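Local coordinates for aminopeptidase (Aneurinibacillus sp. AM-1, PDB 5IB9), which probably removes amino acids one at a time from the N termini of peptides as a zinc-dependent aminopeptidase of the M28 family, at residues I207-P212 with E263-T268; N220-I225 with K292-M297. One frame throughout, in Å; residues are numbered along the deposited sequence.

Interaction 1 (I207-P212 with E263-T268); sequences IATKKP and ELRFIT
Ala208 and Phe266 form a hydrogen-bonded antiparallel pair, Ala208 N giving to Phe266 O at 2.9 Å and Phe266 N to Ala208 O at 2.8 Å. Lys210 and Leu264 repeat the pattern, joining strand 187-210 to strand 263-269 in the M28 domain. Between these pairs CA-H...O contacts fill in, such as Thr209 CA to Leu264 O at 3.3 Å.

Among the apolar contacts, Ile207 and Ile267 lie side by side, CG1 of Ile207 4.0 Å from CG2 of Ile267. On the other face the small Ala208 sits beside the bulky Phe266, which helix 238-256 covers.

On the face of Ile207, Thr209 and Ile267, Arg265 meets the carboxylate of Glu263. Glu263 CG stands anti to its backbone N (chi1 175°), and the carboxylate passes Thr209, whose CG2 is 3.6 Å from Glu263 OE2. Arg265 grips that one oxygen side-on, NE at 2.8 Å and NH2 at 2.9 Å from Glu263 OE2, while Glu290 also pairs with NH2. An alanine in place of Glu263 would probably leave Arg265 NE without this carboxylate mate and the Thr209 methyl less covered. The two carboxylates probably offset the buried guanidinium's charge, and the two-nitrogen grip holds its plane.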
ATOM      1  N   ILE A 207       1.249 -11.876 -13.940  1.00  9.41           N
ATOM      2  CA  ILE A 207       1.441 -13.066 -13.098  1.00  9.60           C
ATOM      3  C   ILE A 207       0.891 -14.319 -13.837  1.00 10.88           C
ATOM      4  O   ILE A 207      -0.297 -14.364 -14.204  1.00 10.66           O
ATOM      5  CB  ILE A 207       0.686 -12.964 -11.791  1.00 10.46           C
ATOM      6  CG1 ILE A 207       1.156 -11.756 -10.986  1.00 12.59           C
ATOM      7  CG2 ILE A 207       0.867 -14.268 -10.926  1.00 10.28           C
ATOM      8  CD1 ILE A 207       0.014 -10.851 -10.661  1.00 18.85           C
ATOM      9  N   ALA A 208       1.717 -15.350 -14.080  1.00  9.65           N
ATOM     10  CA  ALA A 208       1.308 -16.578 -14.830  1.00 11.98           C
ATOM     11  C   ALA A 208       1.600 -17.736 -13.909  1.00 12.37           C
ATOM     12  O   ALA A 208       2.674 -17.870 -13.428  1.00 12.90           O
ATOM     13  CB  ALA A 208       2.195 -16.706 -16.152  1.00 11.85           C
ATOM     14  N   THR A 209       0.584 -18.550 -13.658  1.00 12.48           N
ATOM     15  CA  THR A 209       0.724 -19.609 -12.621  1.00 13.37           C
ATOM     16  C   THR A 209       0.540 -20.963 -13.292  1.00 14.44           C
ATOM     17  O   THR A 209      -0.473 -21.130 -13.995  1.00 15.64           O
ATOM     18  CB  THR A 209      -0.316 -19.383 -11.543  1.00 14.41           C
ATOM     19  OG1 THR A 209      -0.064 -18.122 -10.871  1.00 17.03           O
ATOM     20  CG2 THR A 209      -0.200 -20.542 -10.503  1.00 17.12           C
ATOM     21  N   LYS A 210       1.444 -21.855 -12.996  1.00 15.12           N
ATOM     22  CA  LYS A 210       1.308 -23.259 -13.346  1.00 15.74           C
ATOM     23  C   LYS A 210       0.907 -24.045 -12.071  1.00 13.65           C
ATOM     24  O   LYS A 210       1.660 -24.173 -11.111  1.00 13.81           O
ATOM     25  CB  LYS A 210       2.631 -23.796 -13.891  1.00 17.36           C
ATOM     26  CG  LYS A 210       2.415 -25.244 -14.536  1.00 18.44           C
ATOM     27  CD  LYS A 210       3.714 -25.900 -14.848  1.00 16.77           C
ATOM     28  CE  LYS A 210       3.469 -27.199 -15.779  1.00 21.92           C
ATOM     29  NZ  LYS A 210       2.970 -28.341 -14.965  1.00 22.36           N
ATOM     30  N   LYS A 211      -0.318 -24.531 -12.073  1.00 16.22           N
ATOM     31  CA  LYS A 211      -0.766 -25.388 -10.997  1.00 17.63           C
ATOM     32  C   LYS A 211      -0.078 -26.765 -11.054  1.00 17.58           C
ATOM     33  O   LYS A 211       0.170 -27.241 -12.074  1.00 20.29           O
ATOM     34  CB  LYS A 211      -2.291 -25.572 -11.063  1.00 21.33           C
ATOM     35  CG  LYS A 211      -3.065 -24.317 -10.760  1.00 27.63           C
ATOM     36  CD  LYS A 211      -4.431 -24.300 -11.424  1.00 39.70           C
ATOM     37  CE  LYS A 211      -5.459 -23.552 -10.590  1.00 42.60           C
ATOM     38  NZ  LYS A 211      -6.851 -23.761 -11.010  1.00 46.58           N
ATOM     39  N   PRO A 212       0.171 -27.373  -9.927  1.00 16.49           N
ATOM     40  CA  PRO A 212       0.798 -28.677  -9.974  1.00 16.93           C
ATOM     41  C   PRO A 212      -0.124 -29.680 -10.619  1.00 17.76           C
ATOM     42  O   PRO A 212      -1.288 -29.581 -10.478  1.00 18.02           O
ATOM     43  CB  PRO A 212       1.057 -29.011  -8.506  1.00 18.67           C
ATOM     44  CG  PRO A 212       0.294 -28.129  -7.746  1.00 20.71           C
ATOM     45  CD  PRO A 212      -0.098 -26.977  -8.548  1.00 18.13           C
ATOM     46  N   GLU A 263       3.573 -25.608  -7.270  1.00 13.05           N
ATOM     47  CA  GLU A 263       2.945 -24.507  -7.967  1.00 11.64           C
ATOM     48  C   GLU A 263       4.061 -23.508  -8.346  1.00 10.79           C
ATOM     49  O   GLU A 263       4.878 -23.188  -7.469  1.00 12.74           O
ATOM     50  CB  GLU A 263       1.978 -23.825  -7.020  1.00 10.79           C
ATOM     51  CG  GLU A 263       1.374 -22.573  -7.700  1.00 11.00           C
ATOM     52  CD  GLU A 263       0.173 -22.076  -6.857  1.00 15.88           C
ATOM     53  OE1 GLU A 263      -0.609 -22.883  -6.223  1.00 17.51           O
ATOM     54  OE2 GLU A 263      -0.073 -20.860  -6.889  1.00 14.87           O
ATOM     55  N   LEU A 264       4.066 -23.082  -9.612  1.00 10.48           N
ATOM     56  CA  LEU A 264       5.109 -22.110 -10.037  1.00  8.91           C
ATOM     57  C   LEU A 264       4.396 -20.861 -10.454  1.00 12.77           C
ATOM     58  O   LEU A 264       3.410 -20.899 -11.213  1.00 12.72           O
ATOM     59  CB  LEU A 264       5.881 -22.762 -11.232  1.00 12.29           C
ATOM     60  CG  LEU A 264       6.618 -24.023 -10.932  1.00 12.18           C
ATOM     61  CD1 LEU A 264       7.358 -24.525 -12.167  1.00 17.65           C
ATOM     62  CD2 LEU A 264       7.594 -23.847  -9.876  1.00 14.95           C
ATOM     63  N   ARG A 265       4.874 -19.724  -9.951  1.00  9.63           N
ATOM     64  CA  ARG A 265       4.318 -18.433 -10.355  1.00  9.80           C
ATOM     65  C   ARG A 265       5.416 -17.688 -11.046  1.00 11.68           C
ATOM     66  O   ARG A 265       6.437 -17.344 -10.371  1.00 11.30           O
ATOM     67  CB  ARG A 265       3.824 -17.635  -9.120  1.00  9.77           C
ATOM     68  CG  ARG A 265       2.724 -18.434  -8.315  1.00 10.15           C
ATOM     69  CD  ARG A 265       2.210 -17.623  -7.178  1.00 11.13           C
ATOM     70  NE  ARG A 265       1.168 -18.417  -6.534  1.00 13.73           N
ATOM     71  CZ  ARG A 265       0.459 -17.915  -5.536  1.00 16.16           C
ATOM     72  NH1 ARG A 265       0.572 -16.647  -5.067  1.00 13.95           N
ATOM     73  NH2 ARG A 265      -0.448 -18.696  -5.045  1.00 11.16           N
ATOM     74  N   PHE A 266       5.210 -17.336 -12.286  1.00  9.30           N
ATOM     75  CA  PHE A 266       6.184 -16.556 -13.099  1.00 10.04           C
ATOM     76  C   PHE A 266       5.657 -15.162 -13.171  1.00  9.81           C
ATOM     77  O   PHE A 266       4.504 -14.924 -13.584  1.00 10.17           O
ATOM     78  CB  PHE A 266       6.278 -17.182 -14.510  1.00  9.14           C
ATOM     79  CG  PHE A 266       6.794 -18.603 -14.546  1.00  9.41           C
ATOM     80  CD1 PHE A 266       8.150 -18.816 -14.635  1.00 11.36           C
ATOM     81  CD2 PHE A 266       5.898 -19.638 -14.411  1.00 10.10           C
ATOM     82  CE1 PHE A 266       8.688 -20.081 -14.622  1.00 11.11           C
ATOM     83  CE2 PHE A 266       6.399 -20.981 -14.508  1.00 13.12           C
ATOM     84  CZ  PHE A 266       7.781 -21.180 -14.583  1.00 13.09           C
ATOM     85  N   ILE A 267       6.481 -14.192 -12.686  1.00  8.44           N
ATOM     86  CA  ILE A 267       5.939 -12.867 -12.503  1.00  6.78           C
ATOM     87  C   ILE A 267       6.905 -11.825 -13.104  1.00  9.03           C
ATOM     88  O   ILE A 267       8.140 -11.907 -12.880  1.00  9.70           O
ATOM     89  CB  ILE A 267       5.713 -12.519 -10.972  1.00  8.44           C
ATOM     90  CG1 ILE A 267       4.905 -13.615 -10.326  1.00 10.77           C
ATOM     91  CG2 ILE A 267       5.072 -11.119 -10.885  1.00 10.97           C
ATOM     92  CD1 ILE A 267       4.671 -13.301  -8.836  1.00 12.86           C
ATOM     93  N   THR A 268       6.308 -10.865 -13.841  1.00  9.21           N
ATOM     94  CA  THR A 268       7.131  -9.694 -14.153  1.00  8.27           C
ATOM     95  C   THR A 268       6.564  -8.516 -13.424  1.00  7.24           C
ATOM     96  O   THR A 268       5.373  -8.235 -13.442  1.00  9.22           O
ATOM     97  CB  THR A 268       7.246  -9.454 -15.721  1.00  8.42           C
ATOM     98  OG1 THR A 268       5.971  -9.116 -16.292  1.00 10.31           O
ATOM     99  CG2 THR A 268       7.809 -10.718 -16.297  1.00  9.67           C
TER

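Interaction 2 (N220-I225 with K292-M297); sequences NDIIII and KRTIGM
Ile222 and Thr294 pair in parallel near the start of two neighbouring strands in the central sheet of the M28 peptidase fold, an alpha/beta sandwich. Ile222 N gives to Arg293 O at 2.9 Å, and Ile222 O receives Ile295 N at 2.8 Å. Farther along, Ile224 N gives to Gly296 O at 3.0 Å.

The beta-branched Ile222, Ile223 and Ile224 suit an extended, buried strand. Ile224 and Met297 pack on the same face as Ile222 and Thr294, the flexible methionine laying its CG 3.7 Å from Ile224 CB. Ile223, on the other face, meets Ile295 CG1 with its own CG1; that atom of Ile295 stands between its backbone N and carbonyl carbon (chi1 64°). Ile295 CG2 lies 3.6 Å from Asp221 CG, the two side chains crossing at about a right angle. Gly296 adds no side chain beside Ile223. Thr294, small and polar, reaches Ile224 CD1 with its CG2. Arg293, bent at chi3, is long enough to reach past Ile222 to Asn220, just ahead of strand 222-228.

Further out, Phe351 of helix 348-352 touches Ile224 and Met297, and Ala399 of helix 382-400 lies against Ile223 and Ile295. Helix 288-293 holds the start of strand 294-300: Glu290 O bonds Thr294 OG1, and Asp289 pairs with Arg293 NE. So positioned, the guanidinium has Ile222 CD1 3.6 Å above its plane, displaced toward the rim. In that plane, Arg293 NH1 gives a hydrogen bond to Asn220 O at 2.7 Å, with an N-H...O angle of 160°.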
ATOM      1  N   ASN A 220       2.042 -28.936  -1.550  1.00 17.12           N
ATOM      2  CA  ASN A 220       1.505 -27.603  -1.231  1.00 19.60           C
ATOM      3  C   ASN A 220       2.480 -26.504  -1.457  1.00 17.61           C
ATOM      4  O   ASN A 220       2.084 -25.349  -1.273  1.00 16.75           O
ATOM      5  CB  ASN A 220       1.136 -27.535   0.308  1.00 24.48           C
ATOM      6  CG  ASN A 220      -0.072 -28.367   0.635  1.00 34.20           C
ATOM      7  OD1 ASN A 220      -0.137 -29.019   1.713  1.00 44.29           O
ATOM      8  ND2 ASN A 220      -1.039 -28.403  -0.306  1.00 43.83           N
ATOM      9  N   ASP A 221       3.651 -26.805  -2.018  1.00 15.56           N
ATOM     10  CA  ASP A 221       4.693 -25.766  -2.071  1.00 14.34           C
ATOM     11  C   ASP A 221       4.476 -24.848  -3.291  1.00 12.53           C
ATOM     12  O   ASP A 221       3.844 -25.199  -4.292  1.00 12.53           O
ATOM     13  CB  ASP A 221       6.067 -26.395  -2.290  1.00 13.54           C
ATOM     14  CG  ASP A 221       6.518 -27.329  -1.156  1.00 16.88           C
ATOM     15  OD1 ASP A 221       5.938 -27.254  -0.013  1.00 19.20           O
ATOM     16  OD2 ASP A 221       7.554 -28.030  -1.353  1.00 18.80           O
ATOM     17  N   ILE A 222       4.957 -23.598  -3.145  1.00 11.83           N
ATOM     18  CA  ILE A 222       4.969 -22.613  -4.229  1.00 11.13           C
ATOM     19  C   ILE A 222       6.413 -22.079  -4.437  1.00  9.51           C
ATOM     20  O   ILE A 222       7.114 -21.854  -3.462  1.00 10.53           O
ATOM     21  CB  ILE A 222       4.113 -21.362  -3.838  1.00 10.25           C
ATOM     22  CG1 ILE A 222       2.645 -21.824  -3.560  1.00 13.16           C
ATOM     23  CG2 ILE A 222       4.027 -20.370  -4.991  1.00 12.99           C
ATOM     24  CD1 ILE A 222       1.868 -20.648  -2.774  1.00 13.00           C
ATOM     25  N   ILE A 223       6.800 -21.909  -5.702  1.00  9.86           N
ATOM     26  CA  ILE A 223       8.047 -21.202  -6.049  1.00  9.21           C
ATOM     27  C   ILE A 223       7.627 -20.036  -6.966  1.00 10.11           C
ATOM     28  O   ILE A 223       6.837 -20.184  -7.854  1.00 10.25           O
ATOM     29  CB  ILE A 223       9.016 -22.106  -6.812  1.00  9.04           C
ATOM     30  CG1 ILE A 223       9.524 -23.061  -5.791  1.00 11.34           C
ATOM     31  CG2 ILE A 223      10.172 -21.220  -7.232  1.00 10.14           C
ATOM     32  CD1 ILE A 223      10.446 -24.183  -6.376  1.00 14.36           C
ATOM     33  N   ILE A 224       8.212 -18.850  -6.675  1.00  9.96           N
ATOM     34  CA  ILE A 224       8.079 -17.589  -7.517  1.00  9.40           C
ATOM     35  C   ILE A 224       9.348 -17.382  -8.284  1.00  9.34           C
ATOM     36  O   ILE A 224      10.474 -17.540  -7.727  1.00 10.96           O
ATOM     37  CB  ILE A 224       7.771 -16.415  -6.630  1.00  9.11           C
ATOM     38  CG1 ILE A 224       6.434 -16.651  -5.862  1.00  9.94           C
ATOM     39  CG2 ILE A 224       7.649 -15.194  -7.444  1.00 10.56           C
ATOM     40  CD1 ILE A 224       6.118 -15.548  -4.826  1.00 12.56           C
ATOM     41  N   ILE A 225       9.167 -17.177  -9.606  1.00  9.28           N
ATOM     42  CA  ILE A 225      10.347 -16.749 -10.485  1.00  7.61           C
ATOM     43  C   ILE A 225       9.945 -15.395 -10.960  1.00  8.44           C
ATOM     44  O   ILE A 225       8.906 -15.266 -11.653  1.00  9.06           O
ATOM     45  CB  ILE A 225      10.510 -17.749 -11.629  1.00 11.00           C
ATOM     46  CG1 ILE A 225      10.704 -19.231 -11.151  1.00 12.60           C
ATOM     47  CG2 ILE A 225      11.697 -17.353 -12.511  1.00 11.57           C
ATOM     48  CD1 ILE A 225       9.345 -19.997 -10.994  1.00 14.52           C
ATOM     49  N   LYS A 292       3.454 -18.873   3.896  1.00 12.71           N
ATOM     50  CA  LYS A 292       4.067 -20.067   4.563  1.00 14.72           C
ATOM     51  C   LYS A 292       4.419 -21.157   3.544  1.00 14.10           C
ATOM     52  O   LYS A 292       5.416 -21.919   3.809  1.00 15.78           O
ATOM     53  CB  LYS A 292       3.080 -20.628   5.611  1.00 17.50           C
ATOM     54  CG  LYS A 292       2.925 -19.670   6.768  1.00 25.04           C
ATOM     55  CD  LYS A 292       2.018 -20.193   7.903  1.00 34.39           C
ATOM     56  CE  LYS A 292       1.880 -19.094   8.984  1.00 42.05           C
ATOM     57  NZ  LYS A 292       0.414 -18.860   9.155  1.00 41.89           N
ATOM     58  N   ARG A 293       3.708 -21.238   2.432  1.00 12.62           N
ATOM     59  CA  ARG A 293       3.927 -22.355   1.493  1.00 11.77           C
ATOM     60  C   ARG A 293       4.945 -21.958   0.433  1.00 12.91           C
ATOM     61  O   ARG A 293       5.300 -22.833  -0.395  1.00 11.42           O
ATOM     62  CB  ARG A 293       2.602 -22.703   0.770  1.00 13.12           C
ATOM     63  CG  ARG A 293       1.696 -23.309   1.759  1.00 16.14           C
ATOM     64  CD  ARG A 293       0.512 -23.756   1.164  1.00 21.91           C
ATOM     65  NE  ARG A 293      -0.335 -22.824   0.453  1.00 21.94           N
ATOM     66  CZ  ARG A 293      -0.629 -22.832  -0.858  1.00 24.70           C
ATOM     67  NH1 ARG A 293      -0.048 -23.664  -1.675  1.00 30.67           N
ATOM     68  NH2 ARG A 293      -1.578 -22.005  -1.357  1.00 20.73           N
ATOM     69  N   THR A 294       5.404 -20.692   0.372  1.00 10.45           N
ATOM     70  CA  THR A 294       6.354 -20.314  -0.698  1.00 10.64           C
ATOM     71  C   THR A 294       7.765 -20.650  -0.242  1.00 10.43           C
ATOM     72  O   THR A 294       8.359 -20.052   0.686  1.00 12.70           O
ATOM     73  CB  THR A 294       6.195 -18.796  -0.930  1.00  8.98           C
ATOM     74  OG1 THR A 294       4.920 -18.520  -1.460  1.00 11.93           O
ATOM     75  CG2 THR A 294       7.204 -18.440  -2.122  1.00 12.63           C
ATOM     76  N   ILE A 295       8.289 -21.698  -0.889  1.00 12.10           N
ATOM     77  CA  ILE A 295       9.571 -22.238  -0.505  1.00 11.10           C
ATOM     78  C   ILE A 295      10.777 -21.534  -1.093  1.00 12.53           C
ATOM     79  O   ILE A 295      11.889 -21.689  -0.602  1.00 12.15           O
ATOM     80  CB  ILE A 295       9.698 -23.742  -0.765  1.00 11.36           C
ATOM     81  CG1 ILE A 295       9.615 -23.969  -2.248  1.00 11.80           C
ATOM     82  CG2 ILE A 295       8.552 -24.595   0.024  1.00 13.49           C
ATOM     83  CD1 ILE A 295       9.907 -25.549  -2.586  1.00 18.25           C
ATOM     84  N   GLY A 296      10.508 -20.678  -2.070  1.00 11.96           N
ATOM     85  CA  GLY A 296      11.618 -19.918  -2.622  1.00 10.64           C
ATOM     86  C   GLY A 296      11.114 -18.902  -3.666  1.00  9.44           C
ATOM     87  O   GLY A 296      10.120 -19.155  -4.376  1.00  9.53           O
ATOM     88  N   MET A 297      11.842 -17.806  -3.756  1.00  8.85           N
ATOM     89  CA  MET A 297      11.580 -16.800  -4.764  1.00  8.29           C
ATOM     90  C   MET A 297      12.935 -16.525  -5.417  1.00  8.49           C
ATOM     91  O   MET A 297      13.937 -16.179  -4.766  1.00 10.41           O
ATOM     92  CB  MET A 297      10.973 -15.480  -4.165  1.00 10.83           C
ATOM     93  CG  MET A 297      10.563 -14.392  -5.222  1.00  9.32           C
ATOM     94  SD  MET A 297      11.963 -13.383  -5.631  1.00 11.56           S
ATOM     95  CE  MET A 297      11.193 -12.501  -6.994  1.00 12.83           C
TER

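In the fold
Of the strands concerned, 187-210 is the first along the chain, which then turns through Pro212 into strand 222-228. It runs on through helix 238-256 to strand 263-269, where interaction 1 closes a loop of 50 residues. Helices 277-283 and 288-293 follow before strand 294-300 closes interaction 2, spanning 66 residues. The two loops cross: 220-225 lies inside the first and 292-297 beyond it. Strand 222-228 lies between 263-269 and 294-300, so interaction 1 ties on the antiparallel strand 187-210 and interaction 2 continues the parallel part. Their centres are about 10 Å apart, bridged by probable hydrogen bonds of Ile225 O with Ile267 N and of Ile225 N with Arg265 O.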